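Local coordinates for protein adenylate kinase (Schistosoma mansoni, PDB 3UMF) that catalyses the reversible transfer of a phosphoryl group between adenine nucleotides, converting ATP and AMP into two molecules of ADP, at residues I124-E127 with K128-P132; P180-E183 with H184-Q188; V207-E210 with L211-G215. All blocks are in the same frame, centred on the assembly; numbering follows the deposited sequence.

Contact 1. Residues I124-E127 with K128-P132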
loop_
_atom_site.group_PDB
_atom_site.type_symbol
_atom_site.label_atom_id
_atom_site.label_comp_id
_atom_site.label_asym_id
_atom_site.label_seq_id
_atom_site.Cartn_x
_atom_site.Cartn_y
_atom_site.Cartn_z
ATOM N N ILE A 124 -3.297 -10.272 -7.672
ATOM C CA ILE A 124 -3.738 -11.644 -7.899
ATOM C C ILE A 124 -2.717 -12.670 -7.396
ATOM O O ILE A 124 -3.082 -13.626 -6.709
ATOM C CB ILE A 124 -4.063 -11.890 -9.393
ATOM C CG1 ILE A 124 -5.311 -11.094 -9.795
ATOM C CG2 ILE A 124 -4.275 -13.371 -9.665
ATOM C CD1 ILE A 124 -5.527 -11.005 -11.289
ATOM N N LYS A 125 -1.443 -12.466 -7.726
ATOM C CA LYS A 125 -0.393 -13.376 -7.270
ATOM C C LYS A 125 -0.255 -13.388 -5.749
ATOM O O LYS A 125 0.059 -14.422 -5.167
ATOM C CB LYS A 125 0.951 -13.036 -7.919
ATOM C CG LYS A 125 0.992 -13.242 -9.422
ATOM C CD LYS A 125 2.382 -12.968 -9.969
ATOM C CE LYS A 125 2.330 -12.533 -11.423
ATOM N NZ LYS A 125 3.675 -12.146 -11.932
ATOM N N PHE A 126 -0.482 -12.243 -5.112
ATOM C CA PHE A 126 -0.424 -12.166 -3.655
ATOM C C PHE A 126 -1.499 -13.050 -3.048
ATOM O O PHE A 126 -1.230 -13.852 -2.155
ATOM C CB PHE A 126 -0.608 -10.725 -3.166
ATOM C CG PHE A 126 -0.563 -10.581 -1.664
ATOM C CD1 PHE A 126 -1.702 -10.770 -0.894
ATOM C CD2 PHE A 126 0.621 -10.256 -1.025
ATOM C CE1 PHE A 126 -1.659 -10.642 0.485
ATOM C CE2 PHE A 126 0.669 -10.125 0.355
ATOM C CZ PHE A 126 -0.471 -10.318 1.108
ATOM N N GLU A 127 -2.722 -12.896 -3.539
ATOM C CA GLU A 127 -3.853 -13.651 -3.019
ATOM C C GLU A 127 -3.707 -15.148 -3.292
ATOM O O GLU A 127 -4.230 -15.969 -2.543
ATOM C CB GLU A 127 -5.165 -13.111 -3.590
ATOM C CG GLU A 127 -5.395 -11.640 -3.279
ATOM C CD GLU A 127 -6.720 -11.128 -3.801
ATOM O OE1 GLU A 127 -6.839 -10.922 -5.028
ATOM O OE2 GLU A 127 -7.642 -10.926 -2.984
ATOM N N LYS A 128 -2.985 -15.500 -4.352
ATOM C CA LYS A 128 -2.731 -16.904 -4.668
ATOM C C LYS A 128 -1.642 -17.479 -3.770
ATOM O O LYS A 128 -1.848 -18.481 -3.087
ATOM C CB LYS A 128 -2.324 -17.067 -6.138
ATOM C CG LYS A 128 -1.946 -18.497 -6.523
ATOM C CD LYS A 128 -1.334 -18.587 -7.924
ATOM C CE LYS A 128 0.186 -18.476 -7.888
ATOM N NZ LYS A 128 0.680 -17.255 -8.587
ATOM N N GLU A 129 -0.486 -16.823 -3.772
ATOM C CA GLU A 129 0.703 -17.312 -3.082
ATOM C C GLU A 129 0.659 -17.100 -1.569
ATOM O O GLU A 129 1.304 -17.832 -0.820
ATOM C CB GLU A 129 1.952 -16.631 -3.652
ATOM C CG GLU A 129 2.155 -16.829 -5.144
ATOM C CD GLU A 129 3.074 -17.988 -5.459
ATOM O OE1 GLU A 129 2.759 -19.126 -5.053
ATOM O OE2 GLU A 129 4.116 -17.760 -6.110
ATOM N N VAL A 130 -0.084 -16.094 -1.115
ATOM C CA VAL A 130 -0.138 -15.790 0.316
ATOM C C VAL A 130 -1.536 -16.014 0.897
ATOM O O VAL A 130 -1.815 -17.071 1.460
ATOM C CB VAL A 130 0.335 -14.347 0.614
ATOM C CG1 VAL A 130 0.624 -14.184 2.099
ATOM C CG2 VAL A 130 1.573 -14.016 -0.203
ATOM N N CYS A 131 -2.405 -15.016 0.760
ATOM C CA CYS A 131 -3.795 -15.138 1.188
ATOM C C CYS A 131 -4.636 -14.030 0.562
ATOM O O CYS A 131 -4.113 -12.963 0.235
ATOM C CB CYS A 131 -3.906 -15.102 2.716
ATOM S SG CYS A 131 -3.410 -13.548 3.474
ATOM N N PRO A 132 -5.943 -14.285 0.376
ATOM C CA PRO A 132 -6.842 -13.264 -0.177
ATOM C C PRO A 132 -6.904 -12.047 0.738
ATOM O O PRO A 132 -6.815 -12.195 1.959
ATOM C CB PRO A 132 -8.200 -13.971 -0.200
ATOM C CG PRO A 132 -7.868 -15.426 -0.250
ATOM C CD PRO A 132 -6.635 -15.569 0.589
#
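With CG of F126 anti to the backbone N (chi1 180°) and CG1 of V130 likewise anti to its own (chi1 -165°), the phenyl ring and the isopropyl group meet at the C-terminal end of helix 120-129. V130 CB sits 4.1 Å from the ring centroid of F126, only 8° off the normal, a CH-pi contact over one face; CG2 reaches the CD2 and CE2 side of that face, and CG1 approaches CZ. The carbonyl O of C131 approaches the ring obliquely, 3.4 Å from F126 CD1. The last helical turn is closed by backbone bonds: E129 N donates to K125 O at 2.8 Å and V130 N to F126 O at 2.7 Å, while C131 N makes a weak bond to that same oxygen. V130 is the first residue to leave helical angles, and the chain then runs on toward strand 135-140. In the Rossmann-like alpha/beta core of adenylate kinase, helix 120-129 links parallel strands 110-114 and 135-140 in a beta-alpha-beta crossover; the F126 ring also meets F33 edge-to-face, and M101 of helix 90-104 touches both F126 and V130. E127 extends past the turn along P132: E127 CA lies 3.3 Å from C131 O in a nearly straight CA-H...O contact, and E127 OE2 comes within 3.7 Å of P132 CA. The carboxylate is gripped at both oxygens, OE1 by the hydroxyl of Y185 and OE2 by C133 N. K125 and K128 run side by side, pointing the same way, K128 NZ 4.1 Å from K125 CG.

Contact 2. Residues P180-E183 with H184-Q188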
loop_
_atom_site.group_PDB
_atom_site.type_symbol
_atom_site.label_atom_id
_atom_site.label_comp_id
_atom_site.label_asym_id
_atom_site.label_seq_id
_atom_site.Cartn_x
_atom_site.Cartn_y
_atom_site.Cartn_z
ATOM N N PRO A 180 -6.724 -0.550 -13.488
ATOM C CA PRO A 180 -7.278 -1.910 -13.548
ATOM C C PRO A 180 -7.228 -2.667 -12.218
ATOM O O PRO A 180 -8.060 -3.548 -12.008
ATOM C CB PRO A 180 -6.411 -2.607 -14.603
ATOM C CG PRO A 180 -5.155 -1.827 -14.650
ATOM C CD PRO A 180 -5.521 -0.410 -14.330
ATOM N N VAL A 181 -6.290 -2.344 -11.333
ATOM C CA VAL A 181 -6.249 -3.051 -10.055
ATOM C C VAL A 181 -7.389 -2.594 -9.143
ATOM O O VAL A 181 -7.991 -3.401 -8.435
ATOM C CB VAL A 181 -4.862 -2.975 -9.357
ATOM C CG1 VAL A 181 -4.590 -1.589 -8.796
ATOM C CG2 VAL A 181 -4.767 -4.025 -8.260
ATOM N N ILE A 182 -7.708 -1.305 -9.195
ATOM C CA ILE A 182 -8.823 -0.766 -8.428
ATOM C C ILE A 182 -10.158 -1.297 -8.952
ATOM O O ILE A 182 -11.030 -1.680 -8.173
ATOM C CB ILE A 182 -8.813 0.776 -8.439
ATOM C CG1 ILE A 182 -7.628 1.294 -7.615
ATOM C CG2 ILE A 182 -10.116 1.335 -7.891
ATOM C CD1 ILE A 182 -7.410 2.786 -7.732
ATOM N N GLU A 183 -10.312 -1.329 -10.273
ATOM C CA GLU A 183 -11.538 -1.854 -10.871
ATOM C C GLU A 183 -11.734 -3.339 -10.558
ATOM O O GLU A 183 -12.854 -3.781 -10.308
ATOM C CB GLU A 183 -11.551 -1.618 -12.381
ATOM C CG GLU A 183 -12.835 -2.071 -13.061
ATOM C CD GLU A 183 -14.066 -1.356 -12.529
ATOM O OE1 GLU A 183 -13.979 -0.140 -12.254
ATOM O OE2 GLU A 183 -15.121 -2.010 -12.382
ATOM N N HIS A 184 -10.640 -4.097 -10.561
ATOM C CA HIS A 184 -10.676 -5.526 -10.255
ATOM C C HIS A 184 -11.249 -5.819 -8.867
ATOM O O HIS A 184 -12.099 -6.696 -8.708
ATOM C CB HIS A 184 -9.275 -6.132 -10.381
ATOM C CG HIS A 184 -9.196 -7.572 -9.978
ATOM N ND1 HIS A 184 -9.723 -8.591 -10.743
ATOM C CD2 HIS A 184 -8.648 -8.162 -8.890
ATOM C CE1 HIS A 184 -9.503 -9.747 -10.143
ATOM N NE2 HIS A 184 -8.852 -9.516 -9.016
ATOM N N TYR A 185 -10.790 -5.087 -7.858
ATOM C CA TYR A 185 -11.283 -5.312 -6.503
ATOM C C TYR A 185 -12.614 -4.615 -6.236
ATOM O O TYR A 185 -13.357 -5.012 -5.339
ATOM C CB TYR A 185 -10.229 -4.924 -5.463
ATOM C CG TYR A 185 -9.046 -5.858 -5.465
ATOM C CD1 TYR A 185 -9.132 -7.117 -4.885
ATOM C CD2 TYR A 185 -7.849 -5.493 -6.062
ATOM C CE1 TYR A 185 -8.054 -7.982 -4.892
ATOM C CE2 TYR A 185 -6.765 -6.352 -6.073
ATOM C CZ TYR A 185 -6.874 -7.593 -5.487
ATOM O OH TYR A 185 -5.801 -8.453 -5.495
ATOM N N LYS A 186 -12.917 -3.582 -7.016
ATOM C CA LYS A 186 -14.200 -2.899 -6.893
ATOM C C LYS A 186 -15.343 -3.821 -7.321
ATOM O O LYS A 186 -16.412 -3.819 -6.713
ATOM C CB LYS A 186 -14.208 -1.614 -7.723
ATOM C CG LYS A 186 -14.887 -0.440 -7.039
ATOM C CD LYS A 186 -14.848 0.812 -7.908
ATOM C CE LYS A 186 -13.892 1.858 -7.352
ATOM N NZ LYS A 186 -13.833 3.065 -8.228
ATOM N N GLN A 187 -15.105 -4.613 -8.362
ATOM C CA GLN A 187 -16.086 -5.586 -8.838
ATOM C C GLN A 187 -16.393 -6.654 -7.792
ATOM O O GLN A 187 -17.472 -7.245 -7.800
ATOM C CB GLN A 187 -15.598 -6.249 -10.129
ATOM C CG GLN A 187 -15.618 -5.334 -11.342
ATOM C CD GLN A 187 -14.873 -5.916 -12.527
ATOM O OE1 GLN A 187 -14.522 -7.097 -12.538
ATOM N NE2 GLN A 187 -14.622 -5.085 -13.532
ATOM N N GLN A 188 -15.441 -6.895 -6.896
ATOM C CA GLN A 188 -15.614 -7.894 -5.846
ATOM C C GLN A 188 -16.167 -7.263 -4.578
ATOM O O GLN A 188 -16.281 -7.930 -3.548
ATOM C CB GLN A 188 -14.282 -8.572 -5.523
ATOM C CG GLN A 188 -13.571 -9.166 -6.719
ATOM C CD GLN A 188 -12.248 -9.799 -6.337
ATOM O OE1 GLN A 188 -12.158 -10.518 -5.344
ATOM N NE2 GLN A 188 -11.212 -9.524 -7.119
#
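K186 N donates to I182 O at 2.9 Å, the shortest sound polar bond between 180-183 and 184-188. It is an i to i+4 pairing in helix 179-186, a short helix of the alpha/beta core that leads into strand 191-195, an outermost strand of the parallel sheet. The side chains of I182 and K186 lie side by side; the lysine bends at chi3 (-109°), bringing K186 CE to 3.8 Å from I182 CG2, and V191 and T193 touch its chain. One residue earlier, V181 O takes a weak hydrogen bond from Y185 N and lies at the tyrosine ring edge, near its plane, 3.2 Å from Y185 CD2. V181 CG2, anti to the backbone N, completes the edge contact, 3.8 Å from Y185 CE2 and in the plane of the ring. Across one ring face lies H184, its CD2 3.7 Å above the centre of the Y185 ring. V136 and V191 of the sheet pack against the tyrosine, whose hydroxyl is bonded to E127. The exposed pair E183 and Q187 cross at about a right angle, their carboxylate and amide planes 55° apart. Q187 N bonds firmly to E183 O, but the side-chain bond is weak: Q187 NE2 stands 3.3 Å from E183 OE2, with Q187 CG 3.5 Å from that same oxygen, E183 OE2.

Contact 3. Residues V207-E210 with L211-G215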
loop_
_atom_site.group_PDB
_atom_site.type_symbol
_atom_site.label_atom_id
_atom_site.label_comp_id
_atom_site.label_asym_id
_atom_site.label_seq_id
_atom_site.Cartn_x
_atom_site.Cartn_y
_atom_site.Cartn_z
ATOM N N VAL A 207 -12.572 6.396 7.539
ATOM C CA VAL A 207 -11.882 5.124 7.338
ATOM C C VAL A 207 -12.293 4.099 8.388
ATOM O O VAL A 207 -12.578 2.945 8.067
ATOM C CB VAL A 207 -10.343 5.293 7.374
ATOM C CG1 VAL A 207 -9.659 3.939 7.426
ATOM C CG2 VAL A 207 -9.869 6.075 6.169
ATOM N N ASN A 208 -12.331 4.525 9.646
ATOM C CA ASN A 208 -12.721 3.634 10.734
ATOM C C ASN A 208 -14.176 3.196 10.632
ATOM O O ASN A 208 -14.516 2.076 11.005
ATOM C CB ASN A 208 -12.451 4.284 12.094
ATOM C CG ASN A 208 -10.971 4.486 12.353
ATOM O OD1 ASN A 208 -10.127 3.825 11.747
ATOM N ND2 ASN A 208 -10.648 5.397 13.261
ATOM N N HIS A 209 -15.028 4.084 10.127
ATOM C CA HIS A 209 -16.439 3.769 9.929
ATOM C C HIS A 209 -16.604 2.700 8.853
ATOM O O HIS A 209 -17.392 1.769 9.002
ATOM C CB HIS A 209 -17.221 5.030 9.549
ATOM C CG HIS A 209 -18.690 4.801 9.371
ATOM N ND1 HIS A 209 -19.265 4.584 8.138
ATOM C CD2 HIS A 209 -19.701 4.754 10.270
ATOM C CE1 HIS A 209 -20.567 4.414 8.284
ATOM N NE2 HIS A 209 -20.857 4.513 9.568
ATOM N N GLU A 210 -15.841 2.832 7.775
ATOM C CA GLU A 210 -15.917 1.882 6.671
ATOM C C GLU A 210 -15.286 0.532 7.021
ATOM O O GLU A 210 -15.806 -0.513 6.636
ATOM C CB GLU A 210 -15.284 2.477 5.411
ATOM C CG GLU A 210 -16.015 3.701 4.886
ATOM C CD GLU A 210 -17.475 3.417 4.592
ATOM O OE1 GLU A 210 -17.758 2.421 3.893
ATOM O OE2 GLU A 210 -18.346 4.182 5.062
ATOM N N LEU A 211 -14.179 0.558 7.762
ATOM C CA LEU A 211 -13.502 -0.672 8.180
ATOM C C LEU A 211 -14.378 -1.552 9.071
ATOM O O LEU A 211 -14.180 -2.765 9.143
ATOM C CB LEU A 211 -12.188 -0.353 8.895
ATOM C CG LEU A 211 -10.988 -0.039 8.002
ATOM C CD1 LEU A 211 -9.796 0.389 8.850
ATOM C CD2 LEU A 211 -10.634 -1.247 7.143
ATOM N N GLN A 212 -15.338 -0.934 9.753
ATOM C CA GLN A 212 -16.279 -1.664 10.597
ATOM C C GLN A 212 -17.098 -2.641 9.766
ATOM O O GLN A 212 -17.416 -3.738 10.219
ATOM C CB GLN A 212 -17.215 -0.687 11.311
ATOM C CG GLN A 212 -16.980 -0.568 12.805
ATOM C CD GLN A 212 -17.866 0.480 13.450
ATOM O OE1 GLN A 212 -19.060 0.567 13.157
ATOM N NE2 GLN A 212 -17.282 1.291 14.324
ATOM N N LYS A 213 -17.426 -2.237 8.543
ATOM C CA LYS A 213 -18.219 -3.064 7.639
ATOM C C LYS A 213 -17.488 -4.345 7.239
ATOM O O LYS A 213 -18.114 -5.319 6.829
ATOM C CB LYS A 213 -18.617 -2.265 6.395
ATOM C CG LYS A 213 -19.364 -0.970 6.693
ATOM C CD LYS A 213 -19.742 -0.250 5.406
ATOM C CE LYS A 213 -20.279 1.148 5.681
ATOM N NZ LYS A 213 -20.489 1.918 4.420
ATOM N N PHE A 214 -16.165 -4.342 7.356
ATOM C CA PHE A 214 -15.381 -5.539 7.064
ATOM C C PHE A 214 -14.986 -6.271 8.343
ATOM O O PHE A 214 -14.088 -7.113 8.336
ATOM C CB PHE A 214 -14.149 -5.194 6.223
ATOM C CG PHE A 214 -14.479 -4.822 4.803
ATOM C CD1 PHE A 214 -14.542 -5.790 3.814
ATOM C CD2 PHE A 214 -14.744 -3.507 4.460
ATOM C CE1 PHE A 214 -14.854 -5.452 2.506
ATOM C CE2 PHE A 214 -15.058 -3.161 3.153
ATOM C CZ PHE A 214 -15.112 -4.136 2.177
ATOM N N GLY A 215 -15.668 -5.943 9.437
ATOM C CA GLY A 215 -15.446 -6.605 10.710
ATOM C C GLY A 215 -14.188 -6.175 11.443
ATOM O O GLY A 215 -13.684 -6.909 12.291
#
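K213 reaches back along E210, three residues earlier, and nearly every carbon of its extended side chain meets that glutamate. K213 CB lies 3.3 Å from E210 O; CG stays beside the same carbonyl; K213 CD passes to E210 OE1 at 3.7 Å; K213 CE approaches both carboxylate oxygens and also lies 4.2 Å from H209 CE1, oblique to the imidazole. The tip, K213 NZ, forms a salt bridge: 2.8 Å to E210 OE1, met on the syn side and 18° out of the carboxylate plane, with a weaker bond to OE2. E210 bends at chi2 (-57°), which swings its carboxylate toward the lysine instead of letting it run straight out from the helix. OE2 has a further partner in K206 NZ. H209 ND1 donates to E210 OE2 at 3.2 Å; the oxygen lies in the imidazole plane, but the donor stands above the carboxylate plane. With two lysines and an N-H around it, the carboxylate would probably remain ionised. Apart from this polar group, V207 and L211 run side by side, V207 CG1 3.8 Å from L211 CD1, and face the sheet: I194 and F139 meet the valine, I192 and C135 the leucine. L211 N bonds well to V207 O, yet the next turn weakens, Q212 N making only weak bonds to N208 O and H209 O. K213 N instead bonds to E210 O, 3.0 Å away, while the F214 ring brings its edge toward that oxygen. Helix 200-212 then ends in a Schellman motif, with a type I turn from Q212 to G215, positive-phi G215 at the C' position, G215 N bonded to Q212 O and V216 N to L211 O.

How the contacts relate
All three contacts lie at the C-terminal ends of helices packed on the same parallel sheet. None is wholly core or surface: each is partly buried, its centre 15 to 17 Å from the centre of the chain. Contacts 1 and 2 touch directly, the E127-Y185 hydrogen bond joining helices 120-129 and 179-186, and I124 packs on H184. Contact 3 stands apart, its nearest atoms about 10 Å from contact 1 and about 7 Å from contact 2. An aromatic ring is buried in each of the first two (F126, Y185); in the third the buried residues are V207 and L211, with partly exposed F214 also on the sheet. The glutamate-glutamine bond of 180-188 is weak, whereas 207-215 carries a salt bridge.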